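Local atomic coordinates of alpha-n-acetylglucosaminidase family protein (Clostridium perfringens, PDB entry 4A41), a protein that binds galactose through a family 32 carbohydrate-binding module, probably helping a family 89 alpha-N-acetylglucosaminidase to engage its glycan substrates. Residues Ile83-Leu89 with Ala155-Ala161; Ile99-Leu104 with Lys115-Trp121; Leu69-Leu75 with His139-Leu145. All blocks are in the same frame, centred on the assembly; numbering follows the deposited sequence.

Contact 1. Residues Ile83-Leu89 with Ala155-Ala161; sequences INKFTYL and AELNVFA. With CA (calcium ion), chain B.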
loop_
_atom_site.group_PDB
_atom_site.type_symbol
_atom_site.label_atom_id
_atom_site.label_comp_id
_atom_site.label_asym_id
_atom_site.label_seq_id
_atom_site.Cartn_x
_atom_site.Cartn_y
_atom_site.Cartn_z
ATOM N N ILE A 83 -10.629 -3.518 11.796
ATOM C CA ILE A 83 -9.423 -2.714 11.659
ATOM C C ILE A 83 -9.699 -1.254 11.921
ATOM O O ILE A 83 -10.815 -0.766 11.675
ATOM C CB ILE A 83 -8.757 -2.936 10.264
ATOM C CG1 ILE A 83 -9.682 -2.511 9.112
ATOM C CG2 ILE A 83 -8.255 -4.383 10.143
ATOM C CD1 ILE A 83 -8.936 -2.272 7.755
ATOM N N ASN A 84 -8.684 -0.542 12.397
ATOM C CA ASN A 84 -8.893 0.874 12.705
ATOM C C ASN A 84 -7.730 1.775 12.388
ATOM O O ASN A 84 -7.810 2.957 12.648
ATOM C CB ASN A 84 -9.275 1.016 14.176
ATOM C CG ASN A 84 -8.320 0.315 15.055
ATOM O OD1 ASN A 84 -7.117 0.601 15.040
ATOM N ND2 ASN A 84 -8.819 -0.712 15.765
ATOM N N LYS A 85 -6.630 1.214 11.875
ATOM C CA LYS A 85 -5.478 2.052 11.534
ATOM C C LYS A 85 -4.689 1.398 10.396
ATOM O O LYS A 85 -4.718 0.174 10.229
ATOM C CB LYS A 85 -4.611 2.276 12.789
ATOM C CG LYS A 85 -3.363 3.150 12.573
ATOM C CD LYS A 85 -2.724 3.512 13.915
ATOM C CE LYS A 85 -1.838 2.428 14.470
ATOM N NZ LYS A 85 -0.947 2.917 15.599
ATOM N N PHE A 86 -4.009 2.233 9.622
ATOM C CA PHE A 86 -3.209 1.787 8.494
ATOM C C PHE A 86 -1.992 2.675 8.398
ATOM O O PHE A 86 -2.126 3.892 8.514
ATOM C CB PHE A 86 -4.039 1.884 7.203
ATOM C CG PHE A 86 -3.282 1.470 5.955
ATOM C CD1 PHE A 86 -3.299 0.142 5.519
ATOM C CD2 PHE A 86 -2.613 2.431 5.176
ATOM C CE1 PHE A 86 -2.649 -0.236 4.368
ATOM C CE2 PHE A 86 -1.934 2.055 4.008
ATOM C CZ PHE A 86 -1.944 0.728 3.608
ATOM N N THR A 87 -0.803 2.102 8.203
ATOM C CA THR A 87 0.368 2.966 8.043
ATOM C C THR A 87 1.054 2.682 6.722
ATOM O O THR A 87 1.103 1.524 6.272
ATOM C CB THR A 87 1.380 2.834 9.209
ATOM O OG1 THR A 87 1.894 1.485 9.278
ATOM C CG2 THR A 87 0.707 3.235 10.562
ATOM N N TYR A 88 1.532 3.768 6.102
ATOM C CA TYR A 88 2.256 3.720 4.847
ATOM C C TYR A 88 3.643 4.278 5.104
ATOM O O TYR A 88 3.768 5.456 5.465
ATOM C CB TYR A 88 1.504 4.574 3.803
ATOM C CG TYR A 88 2.310 4.982 2.591
ATOM C CD1 TYR A 88 2.743 4.038 1.666
ATOM C CD2 TYR A 88 2.647 6.317 2.389
ATOM C CE1 TYR A 88 3.483 4.424 0.535
ATOM C CE2 TYR A 88 3.411 6.704 1.263
ATOM C CZ TYR A 88 3.823 5.745 0.355
ATOM O OH TYR A 88 4.553 6.085 -0.770
ATOM N N LEU A 89 4.668 3.435 4.930
ATOM C CA LEU A 89 6.063 3.873 5.026
ATOM C C LEU A 89 6.634 3.988 3.621
ATOM O O LEU A 89 6.734 2.987 2.892
ATOM C CB LEU A 89 6.908 2.908 5.875
ATOM C CG LEU A 89 8.384 3.312 6.022
ATOM C CD1 LEU A 89 8.485 4.569 6.907
ATOM C CD2 LEU A 89 9.201 2.159 6.616
ATOM N N ALA A 155 7.428 1.174 0.913
ATOM C CA ALA A 155 8.426 0.308 1.560
ATOM C C ALA A 155 7.752 -0.695 2.469
ATOM O O ALA A 155 8.054 -1.881 2.398
ATOM C CB ALA A 155 9.453 1.131 2.343
ATOM N N GLU A 156 6.830 -0.219 3.314
ATOM C CA GLU A 156 6.138 -1.096 4.267
ATOM C C GLU A 156 4.733 -0.598 4.493
ATOM O O GLU A 156 4.523 0.580 4.762
ATOM C CB GLU A 156 6.864 -1.161 5.632
ATOM C CG GLU A 156 8.168 -1.938 5.618
ATOM C CD GLU A 156 7.926 -3.406 5.347
ATOM O OE1 GLU A 156 7.186 -4.044 6.116
ATOM O OE2 GLU A 156 8.506 -3.965 4.398
ATOM N N LEU A 157 3.786 -1.531 4.477
ATOM C CA LEU A 157 2.385 -1.262 4.822
ATOM C C LEU A 157 2.012 -2.097 6.010
ATOM O O LEU A 157 2.299 -3.294 6.050
ATOM C CB LEU A 157 1.492 -1.662 3.629
ATOM C CG LEU A 157 1.801 -0.928 2.325
ATOM C CD1 LEU A 157 0.896 -1.467 1.186
ATOM C CD2 LEU A 157 1.651 0.607 2.462
ATOM N N ASN A 158 1.307 -1.469 6.957
ATOM C CA ASN A 158 0.799 -2.189 8.140
ATOM C C ASN A 158 -0.678 -1.891 8.393
ATOM O O ASN A 158 -1.163 -0.786 8.135
ATOM C CB ASN A 158 1.684 -1.941 9.371
ATOM C CG ASN A 158 2.983 -2.720 9.301
ATOM O OD1 ASN A 158 3.006 -3.910 9.620
ATOM N ND2 ASN A 158 4.052 -2.065 8.863
ATOM N N VAL A 159 -1.369 -2.886 8.934
ATOM C CA VAL A 159 -2.842 -2.825 9.133
ATOM C C VAL A 159 -3.047 -3.187 10.608
ATOM O O VAL A 159 -2.519 -4.201 11.090
ATOM C CB VAL A 159 -3.624 -3.802 8.233
ATOM C CG1 VAL A 159 -5.126 -3.617 8.414
ATOM C CG2 VAL A 159 -3.273 -3.565 6.751
ATOM N N PHE A 160 -3.787 -2.350 11.334
ATOM C CA PHE A 160 -3.931 -2.525 12.792
ATOM C C PHE A 160 -5.338 -2.900 13.191
ATOM O O PHE A 160 -6.307 -2.324 12.697
ATOM C CB PHE A 160 -3.548 -1.243 13.520
ATOM C CG PHE A 160 -2.104 -0.853 13.342
ATOM C CD1 PHE A 160 -1.626 -0.401 12.100
ATOM C CD2 PHE A 160 -1.222 -0.946 14.401
ATOM C CE1 PHE A 160 -0.284 -0.069 11.920
ATOM C CE2 PHE A 160 0.127 -0.585 14.238
ATOM C CZ PHE A 160 0.592 -0.140 13.002
ATOM N N ALA A 161 -5.450 -3.876 14.089
ATOM C CA ALA A 161 -6.748 -4.294 14.618
ATOM C C ALA A 161 -6.655 -4.373 16.128
ATOM O O ALA A 161 -7.609 -3.938 16.789
ATOM C CB ALA A 161 -7.163 -5.617 14.028
ATOM O OXT ALA A 161 -5.641 -4.820 16.702
HETATM CA CA CA B . 9.657 -3.743 2.331
HETATM O O HOH W 1 4.054 0.761 7.657
#

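Contact 2. Residues Ile99-Leu104 with Lys115-Trp121; sequences ITKYEL and KISEGNW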
loop_
_atom_site.group_PDB
_atom_site.type_symbol
_atom_site.label_atom_id
_atom_site.label_comp_id
_atom_site.label_asym_id
_atom_site.label_seq_id
_atom_site.Cartn_x
_atom_site.Cartn_y
_atom_site.Cartn_z
ATOM N N ILE A 99 3.594 8.378 -2.414
ATOM C CA ILE A 99 2.197 8.582 -2.757
ATOM C C ILE A 99 1.706 9.889 -2.134
ATOM O O ILE A 99 1.865 10.095 -0.929
ATOM C CB ILE A 99 1.340 7.372 -2.304
ATOM C CG1 ILE A 99 1.765 6.122 -3.049
ATOM C CG2 ILE A 99 -0.168 7.680 -2.483
ATOM C CD1 ILE A 99 1.213 4.803 -2.457
ATOM N N THR A 100 1.110 10.751 -2.950
ATOM C CA THR A 100 0.711 12.076 -2.446
ATOM C C THR A 100 -0.788 12.317 -2.505
ATOM O O THR A 100 -1.284 13.267 -1.901
ATOM C CB THR A 100 1.439 13.194 -3.191
ATOM O OG1 THR A 100 1.208 13.018 -4.586
ATOM C CG2 THR A 100 2.961 13.135 -2.882
ATOM N N LYS A 101 -1.512 11.466 -3.226
ATOM C CA LYS A 101 -2.974 11.518 -3.178
ATOM C C LYS A 101 -3.463 10.068 -3.192
ATOM O O LYS A 101 -3.096 9.277 -4.061
ATOM C CB LYS A 101 -3.541 12.293 -4.376
ATOM C CG LYS A 101 -5.044 12.550 -4.248
ATOM C CD LYS A 101 -5.604 13.275 -5.471
ATOM C CE LYS A 101 -6.987 13.805 -5.104
ATOM N NZ LYS A 101 -7.662 14.626 -6.155
ATOM N N TYR A 102 -4.287 9.718 -2.202
ATOM C CA TYR A 102 -4.616 8.301 -1.956
ATOM C C TYR A 102 -6.098 8.120 -1.658
ATOM O O TYR A 102 -6.807 9.079 -1.285
ATOM C CB TYR A 102 -3.826 7.759 -0.740
ATOM C CG TYR A 102 -4.271 8.433 0.535
ATOM C CD1 TYR A 102 -5.370 7.964 1.288
ATOM C CD2 TYR A 102 -3.635 9.590 0.959
ATOM C CE1 TYR A 102 -5.788 8.669 2.446
ATOM C CE2 TYR A 102 -4.038 10.270 2.096
ATOM C CZ TYR A 102 -5.099 9.818 2.830
ATOM O OH TYR A 102 -5.446 10.550 3.966
ATOM N N GLU A 103 -6.542 6.870 -1.810
ATOM C CA GLU A 103 -7.772 6.369 -1.174
ATOM C C GLU A 103 -7.397 5.069 -0.486
ATOM O O GLU A 103 -6.501 4.334 -0.965
ATOM C CB GLU A 103 -8.869 6.131 -2.205
ATOM C CG GLU A 103 -9.182 7.379 -2.982
ATOM C CD GLU A 103 -10.414 7.267 -3.852
ATOM O OE1 GLU A 103 -11.040 6.178 -3.963
ATOM O OE2 GLU A 103 -10.743 8.300 -4.470
ATOM N N LEU A 104 -8.079 4.772 0.611
ATOM C CA LEU A 104 -7.989 3.465 1.263
ATOM C C LEU A 104 -9.355 2.815 1.167
ATOM O O LEU A 104 -10.367 3.440 1.523
ATOM C CB LEU A 104 -7.542 3.624 2.714
ATOM C CG LEU A 104 -7.116 2.293 3.335
ATOM C CD1 LEU A 104 -5.733 1.818 2.864
ATOM C CD2 LEU A 104 -7.145 2.392 4.842
ATOM N N LYS A 115 -14.826 2.495 -0.041
ATOM C CA LYS A 115 -13.894 3.519 0.391
ATOM C C LYS A 115 -14.082 3.862 1.856
ATOM O O LYS A 115 -15.199 4.183 2.312
ATOM C CB LYS A 115 -14.002 4.760 -0.497
ATOM C CG LYS A 115 -13.059 5.898 -0.121
ATOM C CD LYS A 115 -13.117 7.079 -1.135
ATOM C CE LYS A 115 -14.497 7.727 -1.138
ATOM N NZ LYS A 115 -14.548 8.746 -2.246
ATOM N N ILE A 116 -12.982 3.833 2.602
ATOM C CA ILE A 116 -12.996 4.278 4.003
ATOM C C ILE A 116 -12.145 5.509 4.366
ATOM O O ILE A 116 -12.308 6.083 5.452
ATOM C CB ILE A 116 -12.681 3.101 4.988
ATOM C CG1 ILE A 116 -11.237 2.588 4.810
ATOM C CG2 ILE A 116 -13.717 2.002 4.793
ATOM C CD1 ILE A 116 -10.746 1.688 5.998
ATOM N N SER A 117 -11.251 5.905 3.462
ATOM C CA SER A 117 -10.371 7.054 3.688
ATOM C C SER A 117 -9.890 7.615 2.364
ATOM O O SER A 117 -9.763 6.885 1.379
ATOM C CB SER A 117 -9.149 6.660 4.540
ATOM O OG SER A 117 -8.473 7.806 5.014
ATOM N N GLU A 118 -9.609 8.914 2.362
ATOM C CA GLU A 118 -9.040 9.584 1.188
ATOM C C GLU A 118 -8.405 10.884 1.634
ATOM O O GLU A 118 -8.806 11.482 2.632
ATOM C CB GLU A 118 -10.106 9.835 0.104
ATOM C CG GLU A 118 -11.153 10.849 0.519
ATOM C CD GLU A 118 -12.326 10.886 -0.426
ATOM O OE1 GLU A 118 -12.139 10.856 -1.658
ATOM O OE2 GLU A 118 -13.468 10.955 0.075
ATOM N N GLY A 119 -7.399 11.312 0.890
ATOM C CA GLY A 119 -6.720 12.552 1.211
ATOM C C GLY A 119 -5.397 12.730 0.492
ATOM O O GLY A 119 -5.082 12.052 -0.502
ATOM N N ASN A 120 -4.678 13.737 0.970
ATOM C CA ASN A 120 -3.353 14.066 0.454
ATOM C C ASN A 120 -2.288 13.777 1.495
ATOM O O ASN A 120 -2.506 13.945 2.702
ATOM C CB ASN A 120 -3.273 15.563 0.093
ATOM C CG ASN A 120 -4.346 16.008 -0.880
ATOM O OD1 ASN A 120 -4.936 17.085 -0.706
ATOM N ND2 ASN A 120 -4.611 15.219 -1.883
ATOM N N TRP A 121 -1.104 13.403 1.015
ATOM C CA TRP A 121 0.069 13.187 1.867
ATOM C C TRP A 121 1.208 14.002 1.296
ATOM O O TRP A 121 1.300 14.129 0.068
ATOM C CB TRP A 121 0.481 11.716 1.816
ATOM C CG TRP A 121 -0.337 10.787 2.685
ATOM C CD1 TRP A 121 -0.967 11.085 3.870
ATOM C CD2 TRP A 121 -0.566 9.390 2.444
ATOM N NE1 TRP A 121 -1.570 9.949 4.376
ATOM C CE2 TRP A 121 -1.342 8.902 3.519
ATOM C CE3 TRP A 121 -0.178 8.499 1.432
ATOM C CZ2 TRP A 121 -1.746 7.561 3.608
ATOM C CZ3 TRP A 121 -0.592 7.161 1.515
ATOM C CH2 TRP A 121 -1.378 6.713 2.592
HETATM O O HOH W 2 -4.334 12.954 4.638
HETATM O O HOH W 3 -7.625 10.616 5.755
HETATM O O HOH W 4 -10.262 10.697 -3.488
HETATM O O HOH W 5 -13.469 8.346 -4.673
#

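Contact 3. Residues Leu69-Leu75 with His139-Leu145; sequences LPQSITL and HVKLVAL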
loop_
_atom_site.group_PDB
_atom_site.type_symbol
_atom_site.label_atom_id
_atom_site.label_comp_id
_atom_site.label_asym_id
_atom_site.label_seq_id
_atom_site.Cartn_x
_atom_site.Cartn_y
_atom_site.Cartn_z
ATOM N N LEU A 69 -0.860 5.894 -13.256
ATOM C CA LEU A 69 -1.769 5.969 -12.106
ATOM C C LEU A 69 -3.164 6.331 -12.605
ATOM O O LEU A 69 -3.296 6.974 -13.655
ATOM C CB LEU A 69 -1.271 6.984 -11.089
ATOM C CG LEU A 69 0.110 6.661 -10.480
ATOM C CD1 LEU A 69 0.444 7.743 -9.481
ATOM C CD2 LEU A 69 0.133 5.253 -9.821
ATOM N N PRO A 70 -4.222 5.937 -11.872
ATOM C CA PRO A 70 -4.192 5.192 -10.594
ATOM C C PRO A 70 -3.730 3.743 -10.707
ATOM O O PRO A 70 -3.981 3.058 -11.711
ATOM C CB PRO A 70 -5.654 5.232 -10.123
ATOM C CG PRO A 70 -6.267 6.396 -10.868
ATOM C CD PRO A 70 -5.600 6.351 -12.217
ATOM N N GLN A 71 -2.984 3.308 -9.690
ATOM C CA GLN A 71 -2.728 1.905 -9.508
ATOM C C GLN A 71 -2.855 1.660 -8.009
ATOM O O GLN A 71 -2.861 2.608 -7.224
ATOM C CB GLN A 71 -1.323 1.503 -9.945
ATOM C CG GLN A 71 -1.002 1.703 -11.450
ATOM C CD GLN A 71 -1.778 0.795 -12.404
ATOM O OE1 GLN A 71 -2.214 -0.327 -12.056
ATOM N NE2 GLN A 71 -1.916 1.259 -13.648
ATOM N N SER A 72 -3.017 0.400 -7.643
ATOM C CA SER A 72 -3.272 0.042 -6.245
ATOM C C SER A 72 -2.532 -1.220 -5.808
ATOM O O SER A 72 -2.080 -2.017 -6.631
ATOM C CB SER A 72 -4.777 -0.150 -6.007
ATOM O OG SER A 72 -5.280 -1.273 -6.724
ATOM N N ILE A 73 -2.443 -1.389 -4.485
ATOM C CA ILE A 73 -1.891 -2.601 -3.874
ATOM C C ILE A 73 -2.921 -3.083 -2.859
ATOM O O ILE A 73 -3.447 -2.285 -2.082
ATOM C CB ILE A 73 -0.471 -2.362 -3.275
ATOM C CG1 ILE A 73 0.053 -3.611 -2.555
ATOM C CG2 ILE A 73 -0.451 -1.157 -2.286
ATOM C CD1 ILE A 73 1.555 -3.620 -2.337
ATOM N N THR A 74 -3.213 -4.377 -2.903
ATOM C CA THR A 74 -4.196 -4.979 -1.982
ATOM C C THR A 74 -3.504 -5.972 -1.050
ATOM O O THR A 74 -2.729 -6.833 -1.501
ATOM C CB THR A 74 -5.301 -5.708 -2.770
ATOM O OG1 THR A 74 -5.998 -4.753 -3.560
ATOM C CG2 THR A 74 -6.295 -6.376 -1.809
ATOM N N LEU A 75 -3.809 -5.855 0.243
ATOM C CA LEU A 75 -3.362 -6.825 1.225
ATOM C C LEU A 75 -4.539 -7.693 1.631
ATOM O O LEU A 75 -5.525 -7.184 2.196
ATOM C CB LEU A 75 -2.791 -6.083 2.439
ATOM C CG LEU A 75 -1.706 -5.047 2.147
ATOM C CD1 LEU A 75 -1.228 -4.482 3.489
ATOM C CD2 LEU A 75 -0.552 -5.613 1.299
ATOM N N HIS A 139 -9.632 -7.712 3.331
ATOM C CA HIS A 139 -8.678 -7.142 2.364
ATOM C C HIS A 139 -8.663 -5.645 2.555
ATOM O O HIS A 139 -9.710 -5.029 2.800
ATOM C CB HIS A 139 -9.113 -7.371 0.904
ATOM C CG HIS A 139 -9.176 -8.807 0.487
ATOM N ND1 HIS A 139 -10.122 -9.689 0.964
ATOM C CD2 HIS A 139 -8.424 -9.507 -0.399
ATOM C CE1 HIS A 139 -9.932 -10.875 0.417
ATOM N NE2 HIS A 139 -8.901 -10.796 -0.407
ATOM N N VAL A 140 -7.480 -5.049 2.396
ATOM C CA VAL A 140 -7.292 -3.607 2.395
ATOM C C VAL A 140 -6.537 -3.197 1.143
ATOM O O VAL A 140 -5.515 -3.790 0.825
ATOM C CB VAL A 140 -6.498 -3.147 3.654
ATOM C CG1 VAL A 140 -6.233 -1.636 3.636
ATOM C CG2 VAL A 140 -7.243 -3.542 4.913
ATOM N N LYS A 141 -7.057 -2.185 0.451
ATOM C CA LYS A 141 -6.494 -1.749 -0.821
ATOM C C LYS A 141 -6.068 -0.295 -0.673
ATOM O O LYS A 141 -6.863 0.608 -0.345
ATOM C CB LYS A 141 -7.501 -1.907 -1.972
ATOM C CG LYS A 141 -6.979 -1.328 -3.303
ATOM C CD LYS A 141 -8.041 -1.283 -4.414
ATOM C CE LYS A 141 -8.613 -2.647 -4.742
ATOM N NZ LYS A 141 -9.511 -2.481 -5.951
ATOM N N LEU A 142 -4.797 -0.054 -0.921
ATOM C CA LEU A 142 -4.280 1.313 -0.997
ATOM C C LEU A 142 -4.213 1.764 -2.463
ATOM O O LEU A 142 -3.500 1.151 -3.274
ATOM C CB LEU A 142 -2.887 1.442 -0.358
ATOM C CG LEU A 142 -2.249 2.837 -0.458
ATOM C CD1 LEU A 142 -3.034 3.900 0.287
ATOM C CD2 LEU A 142 -0.798 2.744 0.064
ATOM N N VAL A 143 -5.011 2.781 -2.787
ATOM C CA VAL A 143 -5.093 3.326 -4.155
ATOM C C VAL A 143 -4.221 4.585 -4.221
ATOM O O VAL A 143 -4.421 5.569 -3.504
ATOM C CB VAL A 143 -6.546 3.679 -4.558
ATOM C CG1 VAL A 143 -6.580 4.197 -5.986
ATOM C CG2 VAL A 143 -7.494 2.498 -4.375
ATOM N N ALA A 144 -3.216 4.526 -5.089
ATOM C CA ALA A 144 -2.380 5.703 -5.415
ATOM C C ALA A 144 -2.963 6.470 -6.598
ATOM O O ALA A 144 -2.888 6.009 -7.733
ATOM C CB ALA A 144 -0.953 5.251 -5.748
ATOM N N LEU A 145 -3.577 7.614 -6.297
ATOM C CA LEU A 145 -4.157 8.465 -7.341
ATOM C C LEU A 145 -3.059 9.293 -7.966
ATOM O O LEU A 145 -3.069 9.544 -9.184
ATOM C CB LEU A 145 -5.232 9.389 -6.750
ATOM C CG LEU A 145 -6.481 8.679 -6.193
ATOM C CD1 LEU A 145 -7.465 9.671 -5.612
ATOM C CD2 LEU A 145 -7.132 7.790 -7.235
HETATM O O HOH W 6 -7.664 -1.042 -8.044
#

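Contact 1. Residues Ile83-Leu89 with Ala155-Ala161
K85 lays its CE methylene over one face of the F160 ring: CE of K85 sits 3.4 Å from the ring centroid of F160 in a CH-pi contact, and NZ adds a cation-pi interaction. The bend at chi3 (82°) of K85 folds the chain back over the phenyl ring, while OG1 of T87 lies at the edge of that ring. On the opposite side of the sheet the packing is apolar: CD2 of L157 reaches CZ of F86 and, 3.7 Å away, CD1 at the edge of the Y88 ring.

Backbone hydrogen bonds join the two antiparallel strands. L89 O accepts from both A155 N (2.8 Å) and E156 N (3.2 Å), a classic beta bulge. One water bonds to T87 OG1, E156 O and N158 ND2. Beside the bulge, A155 O (2.5 Å) and E156 OE2 (2.4 Å) bind calcium, whose site F49, D52, K54 and T57 complete; Q27 holds E156 OE1.

Strand 80-89 runs between 153-160 and 128-137 in one sheet, and the side of F86 and L157 packs against strands 71-77 and 139-144 of the other.

Contact 2. Residues Ile99-Leu104 with Lys115-Trp121
The Y102 ring is layered between W121 and the backbone of G119. On one face it stacks on the six-membered ring of the W121 indole, the Y102 and W121 centroids lying 4.0 Å apart and the planes 23° from parallel; CE2 of Y102 comes to 3.3 Å from CE2 of W121. Over the opposite face lies G119 N, offset toward the rim. With CG of Y102 between its backbone N and carbonyl carbon (chi1 66°), the ring is laid across the neighbouring strand, and at G119 no side chain stands in its way. Beyond the indole, W121 meets the ring of Y88.

Apolar contacts flank this stack. CG2 of I99 touches CE3 of W121, and CD2 of L104 lies 3.8 Å from CD1 of I116, on the side covered by F132.

Backbone bonds pair Y102 with G119 in both directions, and W121 N donates to T100 O. L104 O takes two donors, I116 N at 2.9 Å and S117 N at 3.3 Å, forming a classic beta bulge.

Water and charge finish the contact. Y102 OH bonds two waters in the plane of its ring, one of them also donating to N120 O. On the other side of the sheet OE2 of E103 and OE1 of E118 lie 4.0 Å apart. K115 NZ makes a salt bridge to E118, with weak hydrogen bonds, and shares a water with E103 OE2; this probably eases the like charges, while H105 binds E103 OE1.

The arrangement is a beta hairpin, strands 102-107 and 113-120, at the border of the five-stranded sheet of an F5/8 type C beta sandwich.

Contact 3. Residues Leu69-Leu75 with His139-Leu145
L75 N donates to V140 O at 2.7 Å, a nearly straight bond (170°) and the shortest across this pair of strands. The two run antiparallel in the five-stranded sheet of the F5/8 type C beta sandwich. V140 N returns a bond to L75 O, and I73 and L142 are paired in the same reciprocal way. The pairing slackens at the far end: A144 N still bonds Q71 O at 2.9 Å, but Q71 N to A144 O is weak. There the chain of 69-75 enters the strand through P70, which follows a cis peptide bond, and P70 CA makes a CA-H...O contact with A144 O.

Side chains alternate between the two sides. I73, L75, V140 and L142 face the other sheet. CG2 of I73 reaches CB of L142 at 4.1 Å, and beyond them lie L157 and V159, with F86 against V140 and L142. Closer to the strand start, CD2 of L69 approaches CB of A144, while CG of P70 meets CD2 of L145. Q71 turns its amide to partners outside the pair, OE1 to T35 and NE2 to E68.

The other side carries S72, T74, K141 and V143. CG2 of T74 lies at the edge of the H139 imidazole. K141 runs past both hydroxyls, its CE 3.6 Å from OG1 of T74 and its CD 3.6 Å from OG of S72; its ammonium also makes a cation-pi contact with F113. With CG anti to the backbone N and a bend at chi3 (-59°), K141 brings NZ to a water, 3.1 Å away, which bonds S72 OG at 2.7 Å.

The three contacts sample both sheets of one beta sandwich. Contacts 2 and 3 share the five-stranded sheet, their centres about 10 Å apart, and join directly where strand 102-107 pairs with 139-144: E103 O is 2.8 Å from V143 N. Contact 1 belongs to the four-stranded sheet, with its centre about 13 Å from each of the others; I83, F86 and L157 pack on V140 and I73, and Y88 meets I99 and W121. Along the chain 69-75 precedes 83-89, then the hairpin of contact 2, then 139-145 and 155-161, so contacts 1 and 3 interlock. The calcium site lies at contact 1, whereas F151 and other galactose-binding residues lie outside all six segments.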